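PDB 3G5S: methylenetetrahydrofolate--tRNA-(uracil-5-)-methyltransferase TrmFO from Thermus thermophilus, which probably catalyses the folate- and FAD-dependent methylation of uridine 54 in tRNA to 5-methyluridine, using NADH or NADPH as reductant. Local coordinates for residues A144-R148 with F149-F153; S168-L171 with T172-F175; C189-T192 with E193-R197; Q235-F239 with G240-P244; G405-K409 with K410-Q414. All coordinates share one frame; numbering follows the deposited sequence.

Contact 1. Residues A144-R148 with F149-F153. With EDO (1,2-ethanediol), chain F.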
# COMPACT_ATOMS: atom_id res chain seq x y z
N ALA A 144 6.77 21.36 -0.84
CA ALA A 144 7.00 21.55 -2.26
C ALA A 144 5.99 20.77 -3.10
O ALA A 144 5.49 21.26 -4.12
CB ALA A 144 8.42 21.16 -2.63
N LEU A 145 5.68 19.55 -2.68
CA LEU A 145 4.70 18.73 -3.38
C LEU A 145 3.30 19.34 -3.29
O LEU A 145 2.56 19.34 -4.28
CB LEU A 145 4.70 17.31 -2.84
CG LEU A 145 5.91 16.49 -3.28
CD1 LEU A 145 6.08 15.26 -2.40
CD2 LEU A 145 5.78 16.10 -4.75
N LYS A 146 2.93 19.84 -2.12
CA LYS A 146 1.65 20.50 -1.97
C LYS A 146 1.55 21.74 -2.86
O LYS A 146 0.52 21.99 -3.46
CB LYS A 146 1.40 20.88 -0.51
CG LYS A 146 1.19 19.68 0.40
CD LYS A 146 0.69 20.09 1.77
CE LYS A 146 1.57 21.13 2.43
NZ LYS A 146 1.06 21.51 3.77
N ARG A 147 2.63 22.52 -2.93
CA ARG A 147 2.64 23.71 -3.77
C ARG A 147 2.41 23.36 -5.23
O ARG A 147 1.64 24.02 -5.94
CB ARG A 147 3.96 24.47 -3.63
CG ARG A 147 4.09 25.33 -2.39
CD ARG A 147 5.20 26.36 -2.56
NE ARG A 147 6.48 25.75 -2.92
CZ ARG A 147 7.34 25.26 -2.04
NH1 ARG A 147 7.07 25.31 -0.74
NH2 ARG A 147 8.48 24.72 -2.44
N ARG A 148 3.08 22.31 -5.70
CA ARG A 148 3.06 21.96 -7.11
C ARG A 148 1.77 21.24 -7.51
O ARG A 148 1.21 21.50 -8.57
CB ARG A 148 4.31 21.12 -7.44
CG ARG A 148 4.44 20.59 -8.86
CD ARG A 148 4.97 21.60 -9.87
NE ARG A 148 6.04 22.47 -9.37
CZ ARG A 148 7.34 22.28 -9.54
NH1 ARG A 148 7.80 21.22 -10.19
NH2 ARG A 148 8.21 23.17 -9.06
N PHE A 149 1.28 20.35 -6.64
CA PHE A 149 0.17 19.47 -7.02
C PHE A 149 -1.14 19.72 -6.28
O PHE A 149 -2.18 19.20 -6.70
CB PHE A 149 0.60 18.00 -6.91
CG PHE A 149 1.74 17.66 -7.83
CD1 PHE A 149 1.54 17.59 -9.19
CD2 PHE A 149 3.01 17.45 -7.33
CE1 PHE A 149 2.59 17.30 -10.05
CE2 PHE A 149 4.06 17.17 -8.18
CZ PHE A 149 3.85 17.09 -9.54
N GLY A 150 -1.11 20.50 -5.20
CA GLY A 150 -2.31 20.83 -4.46
C GLY A 150 -2.28 20.34 -3.03
O GLY A 150 -1.94 19.18 -2.77
N ASP A 151 -2.64 21.21 -2.09
CA ASP A 151 -2.61 20.88 -0.67
C ASP A 151 -3.42 19.64 -0.34
O ASP A 151 -3.05 18.87 0.54
CB ASP A 151 -3.17 22.04 0.15
CG ASP A 151 -2.25 23.25 0.19
OD1 ASP A 151 -1.13 23.17 -0.34
OD2 ASP A 151 -2.66 24.28 0.76
N HIS A 152 -4.53 19.46 -1.04
CA HIS A 152 -5.45 18.37 -0.71
C HIS A 152 -5.01 17.02 -1.24
O HIS A 152 -5.66 16.01 -0.96
CB HIS A 152 -6.86 18.70 -1.20
CG HIS A 152 -7.53 19.79 -0.43
ND1 HIS A 152 -7.70 21.06 -0.93
CD2 HIS A 152 -8.06 19.80 0.82
CE1 HIS A 152 -8.31 21.81 -0.03
NE2 HIS A 152 -8.54 21.07 1.04
N PHE A 153 -3.92 16.99 -2.00
CA PHE A 153 -3.48 15.75 -2.63
C PHE A 153 -2.27 15.11 -1.97
O PHE A 153 -1.71 14.14 -2.49
CB PHE A 153 -3.30 15.96 -4.14
CG PHE A 153 -4.57 16.36 -4.83
CD1 PHE A 153 -5.71 15.58 -4.73
CD2 PHE A 153 -4.63 17.54 -5.56
CE1 PHE A 153 -6.89 15.96 -5.35
CE2 PHE A 153 -5.80 17.92 -6.18
CZ PHE A 153 -6.93 17.14 -6.08
C1 EDO F . -4.75 11.30 0.10
O1 EDO F . -6.09 10.96 0.45
C2 EDO F . -4.65 12.82 0.03
O2 EDO F . -5.53 13.28 -1.00
O HOH W 1 -1.02 24.32 -2.57
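Phe149, the last residue of helix 139-149, closes the helix against Leu145 and Arg148. Its N-H reaches Leu145 O at 2.9 Å, a regular helical bond. CG of Phe149 stands anti to the carbonyl carbon (chi1 -61°), which folds the ring back beside the last turn. There Leu145 CD2 lies 4.0 Å from Phe149 CE2, and Arg148 CG sits over one ring face, 3.6 Å from the ring centroid and 16° off its normal, a CH-pi contact. The chain of Arg148 bends at chi2 and chi3 and carries the guanidinium away, so its aliphatic root does the touching.

Gly150 leaves the helix with positive phi. Its N-H still bonds to Lys146 O at 2.8 Å. A CB here would press on the preceding carbonyl oxygen and collide with the Phe153 ring, so the path suits a glycine.

Asp151 turns its carboxylate back to the helix: OD1 lies 3.4 Å from Lys146 CB and takes a hydrogen bond from a water that also donates to Lys146 O. That oxygen is thus gripped by both Gly150 N and the water. The Lys146 ammonium pairs with Glu143 instead. His152 O accepts from an ethanediol, probably from the crystallisation liquor, and Phe153 N bonds back to Gly150 O at 3.1 Å.

The exit from the helix leads into strand 154-155, whose Leu154 packs on Leu145 and Lys146. Helix 315-318 meets both phenylalanines through Leu318, and Phe325 stacks on the Phe149 ring.

Contact 2. Residues S168-L171 with T172-F175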
# COMPACT_ATOMS: atom_id res chain seq x y z
N SER A 168 -17.25 -12.16 -0.61
CA SER A 168 -17.35 -12.77 0.72
C SER A 168 -18.48 -12.17 1.55
O SER A 168 -18.73 -12.62 2.66
CB SER A 168 -16.02 -12.66 1.47
OG SER A 168 -15.77 -11.35 1.94
N ILE A 169 -19.16 -11.17 1.01
CA ILE A 169 -20.30 -10.55 1.68
C ILE A 169 -21.58 -11.35 1.43
O ILE A 169 -21.86 -11.76 0.30
CB ILE A 169 -20.51 -9.11 1.20
CG1 ILE A 169 -19.24 -8.27 1.41
CG2 ILE A 169 -21.70 -8.48 1.90
CD1 ILE A 169 -19.29 -6.91 0.73
N ASP A 170 -22.35 -11.56 2.49
CA ASP A 170 -23.67 -12.18 2.37
C ASP A 170 -24.68 -11.08 2.06
O ASP A 170 -25.15 -10.37 2.96
CB ASP A 170 -24.03 -12.91 3.67
CG ASP A 170 -25.44 -13.45 3.67
OD1 ASP A 170 -26.14 -13.38 2.64
OD2 ASP A 170 -25.85 -13.97 4.73
N LEU A 171 -25.00 -10.94 0.78
CA LEU A 171 -25.83 -9.83 0.32
C LEU A 171 -27.28 -9.91 0.82
O LEU A 171 -28.01 -8.92 0.75
CB LEU A 171 -25.79 -9.72 -1.20
CG LEU A 171 -24.40 -9.44 -1.79
CD1 LEU A 171 -24.43 -9.58 -3.30
CD2 LEU A 171 -23.90 -8.06 -1.39
N THR A 172 -27.69 -11.06 1.33
CA THR A 172 -29.05 -11.18 1.83
C THR A 172 -29.24 -10.40 3.13
O THR A 172 -30.36 -10.26 3.62
CB THR A 172 -29.47 -12.65 2.07
OG1 THR A 172 -28.76 -13.19 3.19
CG2 THR A 172 -29.20 -13.51 0.83
N LYS A 173 -28.14 -9.91 3.70
CA LYS A 173 -28.20 -9.17 4.95
C LYS A 173 -27.83 -7.70 4.76
O LYS A 173 -27.59 -6.97 5.73
CB LYS A 173 -27.31 -9.82 6.00
CG LYS A 173 -27.82 -11.20 6.43
CD LYS A 173 -26.88 -11.88 7.40
CE LYS A 173 -27.36 -13.29 7.74
NZ LYS A 173 -28.72 -13.28 8.36
N CYS A 174 -27.79 -7.26 3.51
CA CYS A 174 -27.49 -5.87 3.19
C CYS A 174 -28.49 -5.28 2.22
O CYS A 174 -29.25 -6.00 1.58
CB CYS A 174 -26.11 -5.74 2.55
SG CYS A 174 -24.81 -6.78 3.18
N PHE A 175 -28.47 -3.96 2.09
CA PHE A 175 -29.22 -3.29 1.04
C PHE A 175 -28.39 -2.15 0.44
O PHE A 175 -27.67 -1.46 1.16
CB PHE A 175 -30.60 -2.82 1.52
CG PHE A 175 -30.56 -1.80 2.64
CD1 PHE A 175 -30.50 -2.20 3.97
CD2 PHE A 175 -30.65 -0.45 2.36
CE1 PHE A 175 -30.49 -1.27 4.99
CE2 PHE A 175 -30.65 0.48 3.37
CZ PHE A 175 -30.56 0.08 4.70
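Asp170 turns its carboxylate onto Thr172. From CB, the chain runs with CG anti to the backbone N (chi1 174°), beside the carbonyl carbon and hence on the side of the following residues. CG comes 3.4 Å from Thr172 OG1. At the tip, OD1 takes two hydrogen bonds, from Thr172 OG1 at 2.7 Å and from Thr172 N at 3.1 Å, the latter making an Asx turn. Both donors approach from the same face of the carboxylate, the hydroxyl on the syn side and the amide farther above the plane. OD2 instead lies along the aliphatic part of Lys173, 3.4 Å from its CE; the ammonium is farther off, with NZ 4.7 Å from OD2. An alanine in place of Asp170 is likely to leave the Thr172 hydroxyl and amide without their shared acceptor, setting the hydroxyl free to turn.

The backbone tightens the same turn: Lys173 N donates to Asp170 O and Cys174 N to Leu171 O, at 3.1 and 3.2 Å. On the inner side, Cys174 SG rests 3.8 Å from Ile169 CG2. The turn joins strands 163-165 and 175-176 of the antiparallel sheet, with Ile169 and Cys174 packed on Leu187 of strand 187-191.

Contact 3. Residues C189-T192 with E193-R197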
# COMPACT_ATOMS: atom_id res chain seq x y z
N CYS A 189 -25.35 -2.48 5.99
CA CYS A 189 -25.57 -3.67 6.81
C CYS A 189 -26.33 -3.25 8.06
O CYS A 189 -25.73 -2.75 9.01
CB CYS A 189 -24.22 -4.27 7.23
SG CYS A 189 -23.13 -4.70 5.86
N PRO A 190 -27.67 -3.42 8.06
CA PRO A 190 -28.44 -2.97 9.22
C PRO A 190 -28.30 -3.89 10.42
O PRO A 190 -28.12 -5.11 10.29
CB PRO A 190 -29.88 -2.98 8.70
CG PRO A 190 -29.89 -3.98 7.60
CD PRO A 190 -28.52 -3.93 6.97
N MSE A 191 -28.42 -3.29 11.60
CA MSE A 191 -28.20 -3.94 12.87
C MSE A 191 -29.34 -3.59 13.81
O MSE A 191 -29.85 -2.47 13.77
CB MSE A 191 -26.91 -3.41 13.46
CG MSE A 191 -26.19 -4.38 14.32
SE MSE A 191 -24.43 -3.72 14.61
CE MSE A 191 -23.83 -3.63 12.82
N THR A 192 -29.73 -4.54 14.66
CA THR A 192 -30.69 -4.25 15.72
C THR A 192 -29.95 -3.61 16.89
O THR A 192 -28.72 -3.61 16.94
CB THR A 192 -31.35 -5.52 16.25
OG1 THR A 192 -30.34 -6.37 16.81
CG2 THR A 192 -32.09 -6.26 15.13
N GLU A 193 -30.71 -3.10 17.84
CA GLU A 193 -30.13 -2.56 19.06
C GLU A 193 -29.29 -3.60 19.81
O GLU A 193 -28.22 -3.28 20.31
CB GLU A 193 -31.23 -2.00 19.97
CG GLU A 193 -30.74 -1.19 21.16
CD GLU A 193 -31.89 -0.55 21.94
OE1 GLU A 193 -33.06 -0.82 21.61
OE2 GLU A 193 -31.62 0.24 22.87
N GLU A 194 -29.75 -4.84 19.89
CA GLU A 194 -28.97 -5.87 20.57
C GLU A 194 -27.67 -6.19 19.84
O GLU A 194 -26.62 -6.38 20.46
CB GLU A 194 -29.78 -7.15 20.79
CG GLU A 194 -28.94 -8.38 21.16
CD GLU A 194 -28.16 -8.24 22.47
OE1 GLU A 194 -28.45 -7.30 23.25
OE2 GLU A 194 -27.25 -9.07 22.72
N GLU A 195 -27.72 -6.23 18.52
CA GLU A 195 -26.51 -6.47 17.75
C GLU A 195 -25.53 -5.31 17.92
O GLU A 195 -24.32 -5.52 18.03
CB GLU A 195 -26.84 -6.69 16.27
CG GLU A 195 -27.53 -8.02 16.03
CD GLU A 195 -28.11 -8.16 14.64
OE1 GLU A 195 -28.54 -7.15 14.06
OE2 GLU A 195 -28.15 -9.31 14.14
N TYR A 196 -26.04 -4.09 17.94
CA TYR A 196 -25.20 -2.94 18.19
C TYR A 196 -24.56 -3.02 19.58
O TYR A 196 -23.37 -2.78 19.74
CB TYR A 196 -25.96 -1.62 18.04
CG TYR A 196 -25.13 -0.45 18.50
CD1 TYR A 196 -24.08 0.02 17.72
CD2 TYR A 196 -25.37 0.17 19.72
CE1 TYR A 196 -23.30 1.07 18.14
CE2 TYR A 196 -24.60 1.24 20.14
CZ TYR A 196 -23.56 1.68 19.35
OH TYR A 196 -22.78 2.73 19.75
N ARG A 197 -25.35 -3.36 20.58
CA ARG A 197 -24.82 -3.46 21.94
C ARG A 197 -23.68 -4.47 22.05
O ARG A 197 -22.66 -4.18 22.68
CB ARG A 197 -25.95 -3.75 22.94
CG ARG A 197 -27.06 -2.69 22.95
CD ARG A 197 -27.98 -2.79 24.17
NE ARG A 197 -27.49 -2.01 25.30
CZ ARG A 197 -28.01 -0.85 25.69
NH1 ARG A 197 -29.04 -0.33 25.04
NH2 ARG A 197 -27.50 -0.20 26.73
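Strand 189-191 and helix 193-197 meet at Thr192 with their directions 96° apart, and Tyr196 N donates to Thr192 O at 2.9 Å to close the first helical turn. The side chains of Thr192 and Glu195 cap this turn reciprocally. Thr192 OG1 is placed between the backbone N and the carbonyl carbon (chi1 62°), facing the helix, and accepts from Glu195 N at 3.1 Å. In return Glu195 OE1 accepts from Thr192 N at 2.9 Å, on its anti side and almost straight (169°).

This is a capping box, with Thr192 as N-cap: it satisfies two backbone N-H groups where the strand gives way to the helix. The Glu195 chain, extended beyond CG, runs back past the Thr192 hydroxyl, with CG 3.4 Å from OG1. A glutamate near the N-terminus would also be expected to interact well with the helix dipole. Replacing Glu195 by an alanine would probably leave the Thr192 N-H without its carboxylate acceptor and unfasten one half of the box.

Behind the box, in the conformer given, selenomethionine Met191 bends at chi3 and its SE lies near the Tyr196 backbone. The Tyr196 ring leads away to Leu237 and Leu238 of helix 236-239, and its hydroxyl bonds to Tyr234 O. On the outer side of the helix, Glu193 OE2 meets the edge of the Arg197 guanidinium in its plane, a salt bridge with NH1 at 3.4 Å.

Contact 4. Residues Q235-F239 with G240-P244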
# COMPACT_ATOMS: atom_id res chain seq x y z
N GLN A 235 -23.56 6.35 22.72
CA GLN A 235 -24.20 7.11 21.65
C GLN A 235 -23.29 7.43 20.48
O GLN A 235 -23.77 7.69 19.38
CB GLN A 235 -24.75 8.43 22.19
CG GLN A 235 -25.88 8.29 23.18
CD GLN A 235 -26.48 9.64 23.52
OE1 GLN A 235 -25.88 10.43 24.25
NE2 GLN A 235 -27.65 9.92 22.96
N THR A 236 -21.99 7.44 20.73
CA THR A 236 -21.03 8.03 19.80
C THR A 236 -21.08 7.41 18.41
O THR A 236 -21.19 8.11 17.41
CB THR A 236 -19.61 7.95 20.38
OG1 THR A 236 -19.64 8.25 21.78
CG2 THR A 236 -18.69 8.90 19.66
N LEU A 237 -20.99 6.08 18.33
CA LEU A 237 -21.02 5.44 17.02
C LEU A 237 -22.35 5.66 16.29
O LEU A 237 -22.40 5.72 15.06
CB LEU A 237 -20.69 3.95 17.13
CG LEU A 237 -19.25 3.63 17.51
CD1 LEU A 237 -19.11 2.17 17.93
CD2 LEU A 237 -18.30 3.96 16.37
N LEU A 238 -23.43 5.80 17.06
CA LEU A 238 -24.76 6.00 16.50
C LEU A 238 -24.94 7.39 15.91
O LEU A 238 -25.72 7.59 14.98
CB LEU A 238 -25.84 5.73 17.56
CG LEU A 238 -25.85 4.32 18.16
CD1 LEU A 238 -26.85 4.24 19.30
CD2 LEU A 238 -26.13 3.27 17.10
N PHE A 239 -24.21 8.36 16.46
CA PHE A 239 -24.18 9.70 15.88
C PHE A 239 -23.25 9.75 14.68
O PHE A 239 -23.41 10.60 13.82
CB PHE A 239 -23.68 10.72 16.89
CG PHE A 239 -24.71 11.18 17.89
CD1 PHE A 239 -25.85 11.86 17.47
CD2 PHE A 239 -24.53 10.97 19.24
CE1 PHE A 239 -26.79 12.30 18.38
CE2 PHE A 239 -25.48 11.41 20.16
CZ PHE A 239 -26.60 12.08 19.72
N GLY A 240 -22.28 8.82 14.65
CA GLY A 240 -21.19 8.83 13.69
C GLY A 240 -21.35 7.81 12.58
O GLY A 240 -22.34 7.81 11.86
N PRO A 241 -20.37 6.90 12.43
CA PRO A 241 -20.31 6.09 11.21
C PRO A 241 -21.40 5.05 11.13
O PRO A 241 -21.61 4.50 10.05
CB PRO A 241 -18.93 5.43 11.30
CG PRO A 241 -18.65 5.38 12.76
CD PRO A 241 -19.18 6.68 13.28
N MSE A 242 -22.09 4.77 12.23
CA MSE A 242 -23.15 3.76 12.22
C MSE A 242 -24.54 4.39 12.17
O MSE A 242 -25.54 3.68 12.31
CB MSE A 242 -22.99 2.81 13.41
CG MSE A 242 -21.65 2.07 13.41
SE MSE A 242 -21.42 0.77 14.81
CE MSE A 242 -22.68 -0.56 14.17
N LYS A 243 -24.61 5.69 11.94
CA LYS A 243 -25.91 6.37 11.87
C LYS A 243 -26.77 5.86 10.71
O LYS A 243 -26.26 5.59 9.63
CB LYS A 243 -25.72 7.88 11.78
CG LYS A 243 -25.15 8.35 10.46
CD LYS A 243 -24.78 9.83 10.55
CE LYS A 243 -24.18 10.34 9.26
NZ LYS A 243 -23.78 11.76 9.36
N PRO A 244 -28.09 5.73 10.94
CA PRO A 244 -28.99 5.22 9.90
C PRO A 244 -29.72 6.33 9.14
O PRO A 244 -30.65 6.04 8.39
CB PRO A 244 -29.99 4.42 10.73
CG PRO A 244 -30.15 5.25 11.97
CD PRO A 244 -28.76 5.81 12.25
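Leu237 stands between Pro241 and Met242 where the short helix 236-239 ends and the chain enters a type I beta turn from Gly240 to Lys243. The two branches of the leucine face different partners. CD2 touches Pro241 CG at 3.9 Å, while CB and CD1 lie against the selenium of selenomethionine Met242, with CB 4.0 Å from SE. Both partners meet the leucine obliquely. The CB of Met242 points toward the helix, and CG stands anti to the carbonyl carbon (chi1 -59°); a bend at chi3 then leads the end of the chain away. The side chain also touches Val260 of strand 258-264 and Phe277.

Beneath these side chains the backbone is fastened at Leu237 O. Met242 N donates to it at 3.0 Å with an N-H...O angle of 149°, and Gly240 N adds a weak bond of 3.1 Å. The same Gly240 N-H also bonds weakly to Thr236 O, so it is divided between two acceptors. A CB on Gly240 would collide with CD of the next proline. Lys243 N bonds to Gly240 O and closes the turn.

Helix 193-205 packs against both parts: its Tyr196 touches Leu237 and Leu238 of helix 236-239 and Met242 of the turn, and the backbone of Met242 bonds to Val259 of the antiparallel sheet. The extended chain of Lys243 also leads away, after passing the last carbonyls, with CB 3.2 Å from Leu238 O and CD 3.6 Å from Phe239 O.

Contact 5. Residues G405-K409 with K410-Q414. With EDO (1,2-ethanediol), chain H.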
# COMPACT_ATOMS: atom_id res chain seq x y z
N GLY A 405 -14.23 -20.58 -10.41
CA GLY A 405 -14.31 -21.98 -10.05
C GLY A 405 -14.93 -22.09 -8.69
O GLY A 405 -15.27 -21.08 -8.05
N ARG A 406 -15.10 -23.32 -8.22
CA ARG A 406 -15.62 -23.51 -6.88
C ARG A 406 -14.63 -24.22 -5.97
O ARG A 406 -15.01 -24.76 -4.93
CB ARG A 406 -16.98 -24.20 -6.90
CG ARG A 406 -17.09 -25.35 -7.87
CD ARG A 406 -18.54 -25.53 -8.28
NE ARG A 406 -18.94 -24.56 -9.29
CZ ARG A 406 -20.20 -24.25 -9.60
NH1 ARG A 406 -21.20 -24.84 -8.96
NH2 ARG A 406 -20.45 -23.35 -10.54
N MSE A 407 -13.36 -24.20 -6.34
CA MSE A 407 -12.31 -24.72 -5.48
C MSE A 407 -12.19 -23.84 -4.23
O MSE A 407 -12.66 -22.70 -4.20
CB MSE A 407 -10.98 -24.79 -6.23
CG MSE A 407 -10.40 -23.42 -6.57
SE MSE A 407 -8.90 -23.41 -7.82
CE MSE A 407 -9.87 -23.34 -9.48
N GLY A 408 -11.55 -24.38 -3.19
CA GLY A 408 -11.38 -23.66 -1.95
C GLY A 408 -10.43 -22.48 -2.07
O GLY A 408 -9.72 -22.33 -3.06
N LYS A 409 -10.41 -21.64 -1.04
CA LYS A 409 -9.59 -20.44 -1.05
C LYS A 409 -8.10 -20.73 -1.22
O LYS A 409 -7.42 -20.05 -1.97
CB LYS A 409 -9.80 -19.64 0.24
CG LYS A 409 -11.16 -18.99 0.36
CD LYS A 409 -11.26 -18.25 1.68
CE LYS A 409 -12.32 -17.17 1.65
NZ LYS A 409 -12.35 -16.42 2.94
N LYS A 410 -7.60 -21.74 -0.52
CA LYS A 410 -6.20 -22.11 -0.62
C LYS A 410 -5.83 -22.41 -2.07
O LYS A 410 -4.82 -21.94 -2.59
CB LYS A 410 -5.91 -23.32 0.26
CG LYS A 410 -4.49 -23.84 0.16
CD LYS A 410 -4.28 -25.04 1.07
CE LYS A 410 -2.86 -25.59 0.94
NZ LYS A 410 -2.64 -26.78 1.81
N GLU A 411 -6.68 -23.20 -2.72
CA GLU A 411 -6.46 -23.60 -4.10
C GLU A 411 -6.56 -22.41 -5.05
O GLU A 411 -5.74 -22.27 -5.95
CB GLU A 411 -7.45 -24.69 -4.50
CG GLU A 411 -7.15 -26.05 -3.85
CD GLU A 411 -7.68 -26.21 -2.43
OE1 GLU A 411 -8.46 -25.35 -1.96
OE2 GLU A 411 -7.33 -27.22 -1.79
N LYS A 412 -7.56 -21.55 -4.85
CA LYS A 412 -7.68 -20.36 -5.70
C LYS A 412 -6.44 -19.49 -5.59
O LYS A 412 -5.96 -18.96 -6.59
CB LYS A 412 -8.94 -19.56 -5.39
CG LYS A 412 -10.18 -20.23 -5.94
CD LYS A 412 -11.40 -19.33 -5.94
CE LYS A 412 -12.56 -20.01 -6.65
NZ LYS A 412 -13.69 -19.07 -6.87
N ARG A 413 -5.92 -19.34 -4.38
CA ARG A 413 -4.73 -18.54 -4.18
C ARG A 413 -3.52 -19.17 -4.86
O ARG A 413 -2.74 -18.47 -5.51
CB ARG A 413 -4.49 -18.31 -2.68
CG ARG A 413 -5.55 -17.42 -2.05
CD ARG A 413 -5.55 -17.50 -0.54
NE ARG A 413 -6.66 -16.72 -0.02
CZ ARG A 413 -7.18 -16.88 1.19
NH1 ARG A 413 -6.68 -17.79 2.01
NH2 ARG A 413 -8.21 -16.13 1.57
N GLN A 414 -3.36 -20.48 -4.74
CA GLN A 414 -2.28 -21.15 -5.44
C GLN A 414 -2.39 -20.94 -6.95
O GLN A 414 -1.40 -20.70 -7.63
CB GLN A 414 -2.26 -22.64 -5.07
CG GLN A 414 -1.88 -22.89 -3.60
CD GLN A 414 -1.94 -24.35 -3.19
OE1 GLN A 414 -1.14 -24.82 -2.38
NE2 GLN A 414 -2.90 -25.08 -3.74
C1 EDO H . -9.52 -16.15 -2.65
O1 EDO H . -10.72 -15.58 -2.11
C2 EDO H . -8.45 -15.07 -2.75
O2 EDO H . -8.04 -14.68 -1.44
O HOH W 2 -15.76 -18.30 -8.79
O HOH W 3 -9.50 -15.60 4.26
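Lys412 reaches back from the first turn of helix 409-429 and ties down the loop that leads into it, with Gly408 at the N-cap. The close-packed part lies here. Lys412 CG presses on CG of selenomethionine Met407 at 3.3 Å, tighter than usual van der Waals contact, and the SE of Met407 rests near the helix backbone, 3.8 Å from Lys412 N. Met407 CG stands between its own backbone N and carbonyl carbon (chi1 68°), the setting that brings it against the helix. Beyond CG the Lys412 chain is extended and carries NZ to Gly405 O, a hydrogen bond of 2.8 Å made from above the carbonyl plane; a water joins the same NZ to Gly405 N. Lys412 N itself donates to Gly408 O at 2.9 Å and closes the first turn.

The looser side carries Lys409 and Arg413, which run side by side, pointing the same way. Lys409 CB lies over the centre of the guanidinium face, while Lys409 NZ and Arg413 NH2 come within 4.4 Å. Both donate to one water, and both are gathered round Glu300, with which each has a long, weak ion pair. An ethanediol, probably from the crystallisation liquor, lies at the guanidinium edge, and Arg413 NE donates to its O2 at 2.8 Å with an N-H...O angle of 169°.

Overall arrangement
Contacts 3 and 4 are joined by the Tyr196 side chain into one partly buried cluster, their centres 11 Å apart. Contact 2, on the surface, borders contact 3 through the antiparallel sheet, where Cys174 SG lies 3.8 Å from Cys189 SG. Contacts 1 and 5 are surface sites on opposite sides of the chain's centre; contact 1 lies near FAD, about 8 Å from the Leu145 side chain, and contact 4 near glutathione, about 8 Å from the Pro241 side chain. Contacts 1 and 4 end helices through backbone bonds and apolar packing, whereas contacts 3 and 5 begin them, one with a capping box, the other with a lysine tether; contact 2 is a polar turn held by a carboxylate.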